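Local coordinates for SsDNA-binding protein essential for mitochondrial genome maintenance (Saccharomyces cerevisiae, PDB 6CQK) that binds single-stranded DNA preferentially and cooperatively, takes part in mitochondrial DNA replication and stimulates the PIF1 helicase, at residues Y27-I32 / N46-N51; G65-V70 / N98-G103; V70-A75 / L90-K95. All coordinates share one frame; numbering follows the deposited sequence.

Contact 1: Y27-I32 / N46-N51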
loop_
_atom_site.group_PDB
_atom_site.type_symbol
_atom_site.label_atom_id
_atom_site.label_comp_id
_atom_site.label_asym_id
_atom_site.label_seq_id
_atom_site.Cartn_x
_atom_site.Cartn_y
_atom_site.Cartn_z
ATOM N N TYR A 27 -8.386 22.836 -7.917
ATOM C CA TYR A 27 -7.677 21.945 -7.048
ATOM C C TYR A 27 -7.013 22.609 -5.899
ATOM O O TYR A 27 -6.639 23.806 -5.958
ATOM C CB TYR A 27 -6.650 21.220 -7.818
ATOM C CG TYR A 27 -5.453 22.039 -8.308
ATOM C CD1 TYR A 27 -4.248 22.133 -7.589
ATOM C CD2 TYR A 27 -5.492 22.650 -9.555
ATOM C CE1 TYR A 27 -3.134 22.834 -8.094
ATOM C CE2 TYR A 27 -4.384 23.323 -10.084
ATOM C CZ TYR A 27 -3.215 23.416 -9.356
ATOM O OH TYR A 27 -2.189 24.152 -9.886
ATOM N N LEU A 28 -6.810 21.786 -4.884
ATOM C CA LEU A 28 -6.155 22.178 -3.663
ATOM C C LEU A 28 -4.710 21.666 -3.645
ATOM O O LEU A 28 -4.415 20.596 -4.161
ATOM C CB LEU A 28 -6.966 21.603 -2.533
ATOM C CG LEU A 28 -6.776 22.248 -1.188
ATOM C CD1 LEU A 28 -7.044 23.754 -1.251
ATOM C CD2 LEU A 28 -7.683 21.571 -0.165
ATOM N N LYS A 29 -3.794 22.486 -3.140
ATOM C CA LYS A 29 -2.339 22.141 -3.019
ATOM C C LYS A 29 -1.942 22.221 -1.561
ATOM O O LYS A 29 -2.409 23.094 -0.848
ATOM C CB LYS A 29 -1.406 23.097 -3.823
ATOM C CG LYS A 29 -0.945 22.580 -5.213
ATOM C CD LYS A 29 0.413 21.837 -5.172
ATOM C CE LYS A 29 0.638 21.003 -6.420
ATOM N NZ LYS A 29 0.701 21.816 -7.668
ATOM N N TYR A 30 -1.165 21.254 -1.115
ATOM C CA TYR A 30 -0.548 21.298 0.189
ATOM C C TYR A 30 0.633 20.348 0.174
ATOM O O TYR A 30 0.771 19.505 -0.732
ATOM C CB TYR A 30 -1.534 20.950 1.312
ATOM C CG TYR A 30 -1.942 19.479 1.400
ATOM C CD1 TYR A 30 -2.987 18.957 0.645
ATOM C CD2 TYR A 30 -1.282 18.616 2.251
ATOM C CE1 TYR A 30 -3.352 17.631 0.736
ATOM C CE2 TYR A 30 -1.663 17.284 2.324
ATOM C CZ TYR A 30 -2.698 16.798 1.555
ATOM O OH TYR A 30 -2.999 15.431 1.600
ATOM N N SER A 31 1.505 20.516 1.149
ATOM C CA SER A 31 2.685 19.679 1.266
ATOM C C SER A 31 2.679 18.904 2.606
ATOM O O SER A 31 2.104 19.382 3.585
ATOM C CB SER A 31 3.945 20.514 1.127
ATOM O OG SER A 31 3.880 21.603 2.028
ATOM N N ILE A 32 3.216 17.668 2.560
ATOM C CA ILE A 32 3.352 16.803 3.696
ATOM C C ILE A 32 4.852 16.713 3.973
ATOM O O ILE A 32 5.617 16.371 3.080
ATOM C CB ILE A 32 2.799 15.367 3.376
ATOM C CG1 ILE A 32 1.310 15.433 3.085
ATOM C CG2 ILE A 32 3.015 14.392 4.545
ATOM C CD1 ILE A 32 0.718 14.129 2.639
ATOM N N ASN A 46 4.452 17.265 -2.424
ATOM C CA ASN A 46 3.371 18.165 -2.753
ATOM C C ASN A 46 2.227 17.395 -3.340
ATOM O O ASN A 46 2.409 16.608 -4.293
ATOM C CB ASN A 46 3.837 19.171 -3.750
ATOM C CG ASN A 46 5.021 19.955 -3.229
ATOM O OD1 ASN A 46 4.930 20.636 -2.183
ATOM N ND2 ASN A 46 6.144 19.877 -3.932
ATOM N N ILE A 47 1.092 17.558 -2.685
ATOM C CA ILE A 47 -0.103 16.812 -2.956
ATOM C C ILE A 47 -1.068 17.715 -3.702
ATOM O O ILE A 47 -1.166 18.903 -3.385
ATOM C CB ILE A 47 -0.819 16.438 -1.641
ATOM C CG1 ILE A 47 0.126 15.707 -0.705
ATOM C CG2 ILE A 47 -2.066 15.611 -1.917
ATOM C CD1 ILE A 47 0.852 14.530 -1.333
ATOM N N THR A 48 -1.769 17.135 -4.683
ATOM C CA THR A 48 -2.733 17.853 -5.462
ATOM C C THR A 48 -4.010 17.154 -5.147
ATOM O O THR A 48 -4.045 15.958 -5.102
ATOM C CB THR A 48 -2.401 17.727 -6.965
ATOM O OG1 THR A 48 -1.095 18.281 -7.228
ATOM C CG2 THR A 48 -3.397 18.457 -7.800
ATOM N N VAL A 49 -5.064 17.909 -4.952
ATOM C CA VAL A 49 -6.380 17.358 -4.686
ATOM C C VAL A 49 -7.485 17.902 -5.604
ATOM O O VAL A 49 -7.760 19.122 -5.638
ATOM C CB VAL A 49 -6.842 17.644 -3.278
ATOM C CG1 VAL A 49 -7.985 16.706 -2.942
ATOM C CG2 VAL A 49 -5.693 17.463 -2.278
ATOM N N PHE A 50 -8.065 16.999 -6.400
ATOM C CA PHE A 50 -9.229 17.328 -7.184
ATOM C C PHE A 50 -10.487 16.815 -6.509
ATOM O O PHE A 50 -11.483 17.507 -6.573
ATOM C CB PHE A 50 -9.119 16.793 -8.582
ATOM C CG PHE A 50 -8.013 17.386 -9.368
ATOM C CD1 PHE A 50 -8.102 18.633 -9.891
ATOM C CD2 PHE A 50 -6.860 16.678 -9.591
ATOM C CE1 PHE A 50 -7.053 19.186 -10.625
ATOM C CE2 PHE A 50 -5.801 17.218 -10.332
ATOM C CZ PHE A 50 -5.907 18.479 -10.858
ATOM N N ASN A 51 -10.478 15.629 -5.910
ATOM C CA ASN A 51 -11.712 15.017 -5.393
ATOM C C ASN A 51 -12.356 15.959 -4.423
ATOM O O ASN A 51 -11.842 16.232 -3.352
ATOM C CB ASN A 51 -11.439 13.664 -4.751
ATOM C CG ASN A 51 -12.632 13.079 -3.978
ATOM O OD1 ASN A 51 -13.062 13.584 -2.948
ATOM N ND2 ASN A 51 -13.162 11.994 -4.485
#
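Strands 26-34 and 43-49 form an antiparallel beta hairpin of the OB fold, and this contact is its body: the short strand axes come within 4.7 Å, their directions 153° apart. Leu28-Val49 and Tyr30-Ile47 are the hydrogen-bonded pairs. Leu28 N reaches a lone pair of Val49 O at 2.9 Å, whereas Ile47 N meets Tyr30 O almost along the C=O axis at 2.8 Å. On the buried face carrying Leu28, Tyr30, Ile47 and Val49, the Tyr30 ring lies alongside Ile47, its CG set in the crowded position between backbone N and carbonyl carbon (chi1 72°). Ile47 CB stands 3.9 Å from the Tyr30 ring centroid, over one face and offset toward the rim, a CH-pi contact; Val49 CG2 touches the ring edge at Tyr30 CE1, 3.8 Å away. Tyr30 OH is hydrogen-bonded to Gln94 OE1, and Ile55 of helix 52-59 packs on Leu28 and Val49. On the other face Lys29 runs beside Thr48, with Lys29 CE 3.3 Å from Thr48 OG1. Tyr27 CB leans on Phe50 CE1 (3.5 Å). This is the hairpin of the second and third strands of the OB-fold barrel, its apolar face turned to the interior.

Contact 2: G65-V70 / N98-G103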
loop_
_atom_site.group_PDB
_atom_site.type_symbol
_atom_site.label_atom_id
_atom_site.label_comp_id
_atom_site.label_asym_id
_atom_site.label_seq_id
_atom_site.Cartn_x
_atom_site.Cartn_y
_atom_site.Cartn_z
ATOM N N GLY A 65 -0.191 20.782 10.610
ATOM C CA GLY A 65 0.494 19.926 11.578
ATOM C C GLY A 65 -0.161 18.573 11.817
ATOM O O GLY A 65 0.339 17.753 12.599
ATOM N N ALA A 66 -1.300 18.334 11.183
ATOM C CA ALA A 66 -1.967 17.043 11.298
ATOM C C ALA A 66 -1.149 15.874 10.777
ATOM O O ALA A 66 -0.623 15.914 9.665
ATOM C CB ALA A 66 -3.258 17.074 10.548
ATOM N N LEU A 67 -1.014 14.850 11.614
ATOM C CA LEU A 67 -0.538 13.540 11.152
ATOM C C LEU A 67 -1.623 12.908 10.293
ATOM O O LEU A 67 -2.738 12.689 10.775
ATOM C CB LEU A 67 -0.211 12.614 12.316
ATOM C CG LEU A 67 0.488 11.324 11.945
ATOM C CD1 LEU A 67 1.840 11.611 11.342
ATOM C CD2 LEU A 67 0.652 10.388 13.126
ATOM N N VAL A 68 -1.270 12.640 9.038
ATOM C CA VAL A 68 -2.178 12.053 8.054
ATOM C C VAL A 68 -1.599 10.798 7.413
ATOM O O VAL A 68 -0.379 10.593 7.414
ATOM C CB VAL A 68 -2.497 13.019 6.924
ATOM C CG1 VAL A 68 -3.230 14.169 7.493
ATOM C CG2 VAL A 68 -1.254 13.507 6.198
ATOM N N TYR A 69 -2.468 9.962 6.855
ATOM C CA TYR A 69 -2.035 8.844 5.969
ATOM C C TYR A 69 -2.703 9.120 4.642
ATOM O O TYR A 69 -3.920 9.122 4.584
ATOM C CB TYR A 69 -2.439 7.493 6.538
ATOM C CG TYR A 69 -2.392 6.356 5.567
ATOM C CD1 TYR A 69 -3.482 6.029 4.793
ATOM C CD2 TYR A 69 -1.278 5.575 5.451
ATOM C CE1 TYR A 69 -3.453 4.973 3.922
ATOM C CE2 TYR A 69 -1.227 4.532 4.559
ATOM C CZ TYR A 69 -2.320 4.231 3.802
ATOM O OH TYR A 69 -2.234 3.150 2.935
ATOM N N VAL A 70 -1.915 9.451 3.623
ATOM C CA VAL A 70 -2.430 9.846 2.324
ATOM C C VAL A 70 -2.034 8.801 1.320
ATOM O O VAL A 70 -0.930 8.235 1.379
ATOM C CB VAL A 70 -1.824 11.144 1.871
ATOM C CG1 VAL A 70 -2.134 11.422 0.409
ATOM C CG2 VAL A 70 -2.263 12.277 2.782
ATOM N N ASN A 98 -6.617 9.698 5.459
ATOM C CA ASN A 98 -6.947 9.321 6.833
ATOM C C ASN A 98 -6.355 10.373 7.789
ATOM O O ASN A 98 -5.172 10.684 7.733
ATOM C CB ASN A 98 -6.325 7.962 7.077
ATOM C CG ASN A 98 -7.193 7.092 7.889
ATOM O OD1 ASN A 98 -7.265 7.290 9.084
ATOM N ND2 ASN A 98 -7.832 6.087 7.278
ATOM N N LEU A 99 -7.186 10.984 8.613
ATOM C CA LEU A 99 -6.711 11.874 9.629
ATOM C C LEU A 99 -6.373 10.982 10.787
ATOM O O LEU A 99 -7.231 10.278 11.271
ATOM C CB LEU A 99 -7.777 12.866 10.016
ATOM C CG LEU A 99 -7.249 13.795 11.071
ATOM C CD1 LEU A 99 -6.154 14.713 10.515
ATOM C CD2 LEU A 99 -8.388 14.597 11.656
ATOM N N LEU A 100 -5.097 10.952 11.175
ATOM C CA LEU A 100 -4.637 10.133 12.298
ATOM C C LEU A 100 -4.655 10.924 13.573
ATOM O O LEU A 100 -5.049 10.412 14.603
ATOM C CB LEU A 100 -3.242 9.599 12.009
ATOM C CG LEU A 100 -3.146 8.814 10.690
ATOM C CD1 LEU A 100 -1.729 8.353 10.439
ATOM C CD2 LEU A 100 -4.077 7.612 10.721
ATOM N N LYS A 101 -4.212 12.169 13.495
ATOM C CA LYS A 101 -4.228 13.075 14.587
ATOM C C LYS A 101 -4.190 14.466 13.999
ATOM O O LYS A 101 -3.279 14.786 13.248
ATOM C CB LYS A 101 -3.001 12.865 15.476
ATOM C CG LYS A 101 -3.059 13.762 16.697
ATOM C CD LYS A 101 -1.744 14.069 17.408
ATOM C CE LYS A 101 -0.976 15.205 16.682
ATOM N NZ LYS A 101 -1.074 16.548 17.330
ATOM N N ASN A 102 -5.065 15.349 14.469
ATOM C CA ASN A 102 -5.093 16.749 14.006
ATOM C C ASN A 102 -4.060 17.724 14.656
ATOM O O ASN A 102 -3.321 17.323 15.555
ATOM C CB ASN A 102 -6.530 17.248 14.130
ATOM C CG ASN A 102 -6.981 18.040 12.921
ATOM O OD1 ASN A 102 -6.181 18.680 12.257
ATOM N ND2 ASN A 102 -8.276 18.067 12.679
ATOM N N GLY A 103 -4.015 18.991 14.213
ATOM C CA GLY A 103 -3.109 20.031 14.771
ATOM C C GLY A 103 -3.600 20.699 16.071
ATOM O O GLY A 103 -3.360 21.892 16.360
#
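The Tyr69 ring and the Asn98 amide cross obliquely, their planes 77° apart. Asn98 CB approaches the ring obliquely at Tyr69 CD1 (4.1 Å), and Phe3 rings of the third and fourth subunits pack on Tyr69 from outside the chain. Both polar ends look beyond the pair: Tyr69 OH is bonded to Glu71 OE2, and Asn98 OD1 accepts from Met1 N of the third subunit. Beneath these groups the backbones of Tyr69 and Asn98 form a regular two-bond antiparallel pair, Tyr69 N to Asn98 O and Asn98 N to Tyr69 O, each 2.9 Å. The register then slips by one residue at Leu67. Leu100 and Lys101 face it together in a classic beta bulge, where the chain turns a corner at Leu100 near the end of the hairpin of strands 67-77 and 89-99 in the OB fold. Leu67 O is gripped twice, by Leu100 N at 3.0 Å and by Lys101 N at 3.1 Å, the latter on a lone pair; the return bond from Leu67 N to Lys101 O is weak. Leu100, CG anti to the carbonyl carbon (chi1 -56°), crosses Leu67 obliquely and sets its CD1 4.0 Å from Leu67 CG. An alanine at Leu67 would remove the CG and CD2 contacts with Leu100 and would probably loosen the packing over the bulge. Leu100 also packs on Leu100 of the second subunit, while Leu99 CD1 reaches Ala66 CB at 3.7 Å.

Contact 3: V70-A75 / L90-K95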
loop_
_atom_site.group_PDB
_atom_site.type_symbol
_atom_site.label_atom_id
_atom_site.label_comp_id
_atom_site.label_asym_id
_atom_site.label_seq_id
_atom_site.Cartn_x
_atom_site.Cartn_y
_atom_site.Cartn_z
ATOM N N VAL A 70 -1.915 9.451 3.623
ATOM C CA VAL A 70 -2.430 9.846 2.324
ATOM C C VAL A 70 -2.034 8.801 1.320
ATOM O O VAL A 70 -0.930 8.235 1.379
ATOM C CB VAL A 70 -1.824 11.144 1.871
ATOM C CG1 VAL A 70 -2.134 11.422 0.409
ATOM C CG2 VAL A 70 -2.263 12.277 2.782
ATOM N N GLU A 71 -2.956 8.486 0.416
ATOM C CA GLU A 71 -2.639 7.666 -0.752
ATOM C C GLU A 71 -2.856 8.537 -1.969
ATOM O O GLU A 71 -3.818 9.243 -2.032
ATOM C CB GLU A 71 -3.562 6.489 -0.868
ATOM C CG GLU A 71 -3.394 5.494 0.218
ATOM C CD GLU A 71 -4.433 4.418 0.186
ATOM O OE1 GLU A 71 -5.655 4.663 -0.053
ATOM O OE2 GLU A 71 -3.945 3.300 0.419
ATOM N N ALA A 72 -1.934 8.497 -2.907
ATOM C CA ALA A 72 -1.980 9.406 -4.022
ATOM C C ALA A 72 -1.471 8.722 -5.296
ATOM O O ALA A 72 -0.493 7.971 -5.257
ATOM C CB ALA A 72 -1.118 10.673 -3.704
ATOM N N ASP A 73 -2.092 9.049 -6.420
ATOM C CA ASP A 73 -1.565 8.607 -7.707
ATOM C C ASP A 73 -0.362 9.411 -8.077
ATOM O O ASP A 73 -0.392 10.641 -7.963
ATOM C CB ASP A 73 -2.653 8.647 -8.799
ATOM C CG ASP A 73 -3.572 7.450 -8.690
ATOM O OD1 ASP A 73 -3.061 6.328 -8.431
ATOM O OD2 ASP A 73 -4.799 7.602 -8.738
ATOM N N ALA A 74 0.680 8.728 -8.490
ATOM C CA ALA A 74 1.929 9.363 -8.856
ATOM C C ALA A 74 2.195 9.390 -10.348
ATOM O O ALA A 74 1.994 8.380 -11.018
ATOM C CB ALA A 74 3.095 8.648 -8.171
ATOM N N ALA A 75 2.681 10.527 -10.842
ATOM C CA ALA A 75 3.184 10.663 -12.216
ATOM C C ALA A 75 4.393 11.560 -12.264
ATOM O O ALA A 75 4.640 12.285 -11.329
ATOM C CB ALA A 75 2.125 11.271 -13.080
ATOM N N LEU A 90 7.457 15.451 -9.943
ATOM C CA LEU A 90 6.574 14.442 -9.447
ATOM C C LEU A 90 5.205 14.999 -9.085
ATOM O O LEU A 90 5.120 15.845 -8.240
ATOM C CB LEU A 90 7.186 13.840 -8.220
ATOM C CG LEU A 90 6.378 12.767 -7.494
ATOM C CD1 LEU A 90 6.295 11.458 -8.277
ATOM C CD2 LEU A 90 7.006 12.529 -6.132
ATOM N N SER A 91 4.142 14.480 -9.704
ATOM C CA SER A 91 2.804 14.868 -9.398
ATOM C C SER A 91 2.222 13.783 -8.562
ATOM O O SER A 91 2.351 12.605 -8.899
ATOM C CB SER A 91 1.992 14.951 -10.649
ATOM O OG SER A 91 0.630 14.972 -10.300
ATOM N N LEU A 92 1.509 14.184 -7.514
ATOM C CA LEU A 92 0.917 13.269 -6.534
ATOM C C LEU A 92 -0.476 13.732 -6.304
ATOM O O LEU A 92 -0.694 14.783 -5.670
ATOM C CB LEU A 92 1.627 13.336 -5.238
ATOM C CG LEU A 92 2.982 12.655 -5.141
ATOM C CD1 LEU A 92 3.580 12.993 -3.798
ATOM C CD2 LEU A 92 2.897 11.151 -5.286
ATOM N N VAL A 93 -1.430 13.006 -6.899
ATOM C CA VAL A 93 -2.814 13.418 -6.873
ATOM C C VAL A 93 -3.521 12.578 -5.891
ATOM O O VAL A 93 -3.471 11.342 -5.981
ATOM C CB VAL A 93 -3.444 13.281 -8.245
ATOM C CG1 VAL A 93 -4.925 13.549 -8.146
ATOM C CG2 VAL A 93 -2.783 14.278 -9.183
ATOM N N GLN A 94 -4.112 13.227 -4.897
ATOM C CA GLN A 94 -4.656 12.533 -3.726
ATOM C C GLN A 94 -5.830 11.623 -4.082
ATOM O O GLN A 94 -6.669 12.017 -4.824
ATOM C CB GLN A 94 -5.081 13.559 -2.685
ATOM C CG GLN A 94 -5.657 12.951 -1.431
ATOM C CD GLN A 94 -5.908 13.955 -0.327
ATOM O OE1 GLN A 94 -5.071 14.810 -0.043
ATOM N NE2 GLN A 94 -7.062 13.862 0.293
ATOM N N LYS A 95 -5.836 10.388 -3.583
ATOM C CA LYS A 95 -6.943 9.434 -3.747
ATOM C C LYS A 95 -7.685 9.149 -2.456
ATOM O O LYS A 95 -8.842 8.808 -2.448
ATOM C CB LYS A 95 -6.396 8.162 -4.396
ATOM C CG LYS A 95 -6.044 8.313 -5.872
ATOM C CD LYS A 95 -7.076 9.258 -6.552
ATOM C CE LYS A 95 -6.746 9.775 -7.949
ATOM N NZ LYS A 95 -7.366 11.090 -8.292
#
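Backbone hydrogen bonds carry most of the pairing between 70-75 and 90-95, whose axes come within 4.2 Å with directions 141° apart. Asp73 and Val93 exchange two bonds, Asp73 N to Val93 O at 2.7 Å and Val93 N to Asp73 O at 2.8 Å; Ala75 and Ser91 do the same. The bonds are not all alike: Ser91 N sits 25° out of the plane of the Ala75 carbonyl, while its counterpart, Ala75 N, lies in the plane of the Ser91 carbonyl. Lys95 N adds a fifth bond, to Glu71 O. Between them, at the non-hydrogen-bonded pairs, CA-H...O contacts fill in, among them Ala74 CA to Ser91 O at 3.3 Å. The two strands are the last in the chain of the OB fold; strand 67-77 also bonds to the first strand, 3-20, which closes the OB barrel, and 89-99 runs parallel beside 43-49. Apolar contact is made on the face of Ala72, Ala74, Leu92 and Gln94. Leu92 places CB 4.1 Å from Ala72 CB and CD2 3.8 Å from Ala74 CB, so one leucine spans both alanines. Ala74 also packs on Tyr45 of the fourth subunit. Charge enters on the other face, where Asp73 and Lys95 cross at about a right angle. The Lys95 chain, bent at chi2 (-36°), passes the carboxylate with its aliphatic part, and Asp73 OD2 remains 4.4 Å from Lys95 NZ, beyond a salt bridge.

Contacts 2 and 3 lie along the same hairpin, 67-77 with 89-99, sharing Val70 as their boundary, and their centres are about 17 Å apart on opposite sides of the chain's centre. Contact 1 belongs to the other hairpin, its centre about 9 Å from that of contact 3 and about 14 Å from that of contact 2. Strand 43-49 beside strand 89-99 joins the two hairpins: Thr48 O lies 2.7 Å from Gln94 N, a probable hydrogen bond. Across the interior, Val70 CG2 packs 3.4 Å from Tyr30 OH and 3.5 Å from Ile32 CD1, tying contact 1 to the shared residue. Contacts 2 and 3 both also touch the fourth subunit.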